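Local coordinates for DUF3829 domain-containing protein (Bacteroides thetaiotaomicron, PDB 3RH3), which is of unknown function but is an all-helical, DUF3829-like protein, probably a lipoprotein in its natural form, at residues H185-G189 against V190-L194. Numbering follows the deposited sequence.
With EDO (1,2-ethanediol), chain D.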
ATOM      1  N   HIS A 185      -6.074 -12.107   9.972  1.00 43.93           N
ATOM      2  CA  HIS A 185      -6.997 -12.139  11.113  1.00 45.31           C
ATOM      3  C   HIS A 185      -7.938 -10.915  11.144  1.00 47.45           C
ATOM      4  O   HIS A 185      -8.715 -10.778  12.093  1.00 49.22           O
ATOM      5  CB  HIS A 185      -6.239 -12.256  12.435  1.00 48.34           C
ATOM      6  CG  HIS A 185      -6.989 -12.972  13.507  1.00 54.06           C
ATOM      7  ND1 HIS A 185      -7.120 -14.345  13.500  1.00 57.58           N
ATOM      8  CD2 HIS A 185      -7.577 -12.479  14.623  1.00 57.13           C
ATOM      9  CE1 HIS A 185      -7.795 -14.647  14.601  1.00 58.73           C
ATOM     10  NE2 HIS A 185      -8.086 -13.555  15.312  1.00 58.70           N
ATOM     11  N   ALA A 186      -7.918 -10.054  10.098  1.00 40.15           N
ATOM     12  CA  ALA A 186      -8.728  -8.835  10.109  1.00 38.55           C
ATOM     13  C   ALA A 186      -8.934  -8.232   8.715  1.00 41.36           C
ATOM     14  O   ALA A 186      -8.960  -7.016   8.573  1.00 41.68           O
ATOM     15  CB  ALA A 186      -8.067  -7.799  11.019  1.00 38.95           C
HETATM   16  N   MSE A 187      -9.121  -9.064   7.697  1.00 37.07           N
HETATM   17  CA  MSE A 187      -9.390  -8.608   6.321  1.00 33.31           C
HETATM   18  C   MSE A 187     -10.584  -7.618   6.335  1.00 41.18           C
HETATM   19  O   MSE A 187     -11.656  -7.938   6.832  1.00 43.08           O
HETATM   20  CB  MSE A 187      -9.688  -9.815   5.434  1.00 32.13           C
HETATM   21  CG  MSE A 187      -9.713  -9.455   3.967  1.00 33.76           C
HETATM   22 SE   MSE A 187     -10.864 -10.621   3.025  0.75 36.40          SE
HETATM   23  CE  MSE A 187     -12.572  -9.969   3.769  1.00 34.44           C
ATOM     24  N   ASP A 188     -10.350  -6.407   5.897  1.00 41.20           N
ATOM     25  CA  ASP A 188     -11.337  -5.334   5.977  1.00 40.74           C
ATOM     26  C   ASP A 188     -12.187  -5.267   4.719  1.00 38.09           C
ATOM     27  O   ASP A 188     -11.890  -4.479   3.817  1.00 34.03           O
ATOM     28  CB  ASP A 188     -10.602  -3.996   6.234  1.00 43.47           C
ATOM     29  CG  ASP A 188     -11.461  -2.891   6.818  1.00 58.14           C
ATOM     30  OD1 ASP A 188     -12.716  -2.971   6.691  1.00 60.28           O
ATOM     31  OD2 ASP A 188     -10.886  -1.926   7.366  1.00 67.26           O
ATOM     32  N   GLY A 189     -13.259  -6.076   4.711  1.00 34.04           N
ATOM     33  CA  GLY A 189     -14.194  -6.230   3.606  1.00 31.32           C
ATOM     34  C   GLY A 189     -14.845  -4.964   3.093  1.00 35.88           C
ATOM     35  O   GLY A 189     -14.782  -4.663   1.901  1.00 34.95           O
ATOM     36  N   VAL A 190     -15.469  -4.221   4.001  1.00 34.63           N
ATOM     37  CA  VAL A 190     -16.204  -3.001   3.727  1.00 34.25           C
ATOM     38  C   VAL A 190     -15.270  -1.952   3.092  1.00 37.76           C
ATOM     39  O   VAL A 190     -15.644  -1.343   2.082  1.00 36.76           O
ATOM     40  CB  VAL A 190     -16.934  -2.508   5.025  1.00 39.69           C
ATOM     41  CG1 VAL A 190     -15.955  -2.058   6.124  1.00 40.26           C
ATOM     42  CG2 VAL A 190     -17.966  -1.424   4.722  1.00 39.21           C
ATOM     43  N   ARG A 191     -14.038  -1.776   3.637  1.00 35.20           N
ATOM     44  CA  ARG A 191     -13.077  -0.846   3.069  1.00 33.30           C
ATOM     45  C   ARG A 191     -12.567  -1.405   1.730  1.00 37.50           C
ATOM     46  O   ARG A 191     -12.472  -0.637   0.764  1.00 37.08           O
ATOM     47  CB  ARG A 191     -11.946  -0.546   4.057  1.00 37.46           C
ATOM     48  CG  ARG A 191     -12.429   0.221   5.291  1.00 41.03           C
ATOM     49  CD  ARG A 191     -11.705   1.523   5.434  1.00 51.42           C
ATOM     50  NE  ARG A 191     -12.354   2.364   6.434  1.00 69.59           N
ATOM     51  CZ  ARG A 191     -12.989   3.503   6.176  1.00 75.63           C
ATOM     52  NH1 ARG A 191     -13.051   3.971   4.933  1.00 54.12           N
ATOM     53  NH2 ARG A 191     -13.545   4.199   7.161  1.00 61.91           N
ATOM     54  N   ILE A 192     -12.349  -2.740   1.612  1.00 33.92           N
ATOM     55  CA  ILE A 192     -11.972  -3.301   0.307  1.00 32.92           C
ATOM     56  C   ILE A 192     -13.066  -2.924  -0.710  1.00 38.34           C
ATOM     57  O   ILE A 192     -12.718  -2.426  -1.788  1.00 36.92           O
ATOM     58  CB  ILE A 192     -11.687  -4.826   0.294  1.00 35.87           C
ATOM     59  CG1 ILE A 192     -10.419  -5.183   1.082  1.00 37.31           C
ATOM     60  CG2 ILE A 192     -11.607  -5.394  -1.143  1.00 32.92           C
ATOM     61  CD1 ILE A 192     -10.465  -6.615   1.665  1.00 34.10           C
ATOM     62  N   ASP A 193     -14.379  -3.144  -0.355  1.00 34.01           N
ATOM     63  CA  ASP A 193     -15.492  -2.849  -1.247  1.00 34.20           C
ATOM     64  C   ASP A 193     -15.507  -1.374  -1.661  1.00 36.57           C
ATOM     65  O   ASP A 193     -15.676  -1.090  -2.838  1.00 32.98           O
ATOM     66  CB  ASP A 193     -16.844  -3.257  -0.637  1.00 37.31           C
ATOM     67  CG  ASP A 193     -16.957  -4.745  -0.309  1.00 48.84           C
ATOM     68  OD1 ASP A 193     -16.232  -5.561  -0.955  1.00 47.65           O
ATOM     69  OD2 ASP A 193     -17.721  -5.093   0.643  1.00 50.70           O
ATOM     70  N   LEU A 194     -15.292  -0.441  -0.707  1.00 36.38           N
ATOM     71  CA  LEU A 194     -15.253   0.980  -1.015  1.00 36.59           C
ATOM     72  C   LEU A 194     -14.119   1.273  -1.990  1.00 38.22           C
ATOM     73  O   LEU A 194     -14.327   2.010  -2.947  1.00 38.05           O
ATOM     74  CB  LEU A 194     -15.098   1.833   0.256  1.00 37.65           C
ATOM     75  CG  LEU A 194     -16.355   1.927   1.127  1.00 42.31           C
ATOM     76  CD1 LEU A 194     -15.987   2.330   2.527  1.00 42.73           C
ATOM     77  CD2 LEU A 194     -17.342   2.879   0.536  1.00 40.27           C
TER
HETATM   78  C1  EDO D 294      -5.598 -16.318   9.666  1.00 49.92           C
HETATM   79  O1  EDO D 294      -5.381 -15.531  10.850  1.00 54.04           O
HETATM   80  C2  EDO D 294      -5.647 -15.456   8.401  1.00 47.79           C
HETATM   81  O2  EDO D 294      -6.793 -14.574   8.289  1.00 41.96           O
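At the N-terminus of helix 189-207, Asp188 holds the N-cap position and its carbonyl starts the helical hydrogen bonding. Ile192 N donates to Asp188 O at 2.8 Å, and Asp193 N follows with a bond to Gly189 O at 2.7 Å. With CG trans to its own N (chi1 -159°), Asp188 sends its carboxylate alongside Arg191, both side chains pointing the same way. The touch is made by carbon: the CG methylene of Arg191 lies 3.4 Å from Asp188 OD2, and the CG1 methyl of Val190 lies 3.4 Å from Asp188 OD1. The two charges do not meet, Asp188 OD2 staying 4.6 Å from Arg191 NE; the carboxylate and guanidinium planes stand 81° apart. A weak, long ion pair joins Asp188 to Arg183 instead. Replacing Asp188 by an alanine would probably leave Arg191 CG and Val190 CG1 without the carboxylate beside them and Arg183 without its distant counter-charge. On the buried side Met187 CG meets Ile192 CD1 at 3.7 Å, their side chains crossing at about a right angle, and Ile192 continues onto Ile177 and Leu180 of helix 161-181 and Met236 of helix 216-240. Asp193 forms a salt bridge with Arg240. Farther up the loop, 1,2-ethanediol, probably from the crystallisation liquor, accepts a hydrogen bond from His185 N through O2 at 3.1 Å. The whole is a helix N-terminus following an interhelical loop, with an apolar residue of the first turn packed into an all-alpha bundle.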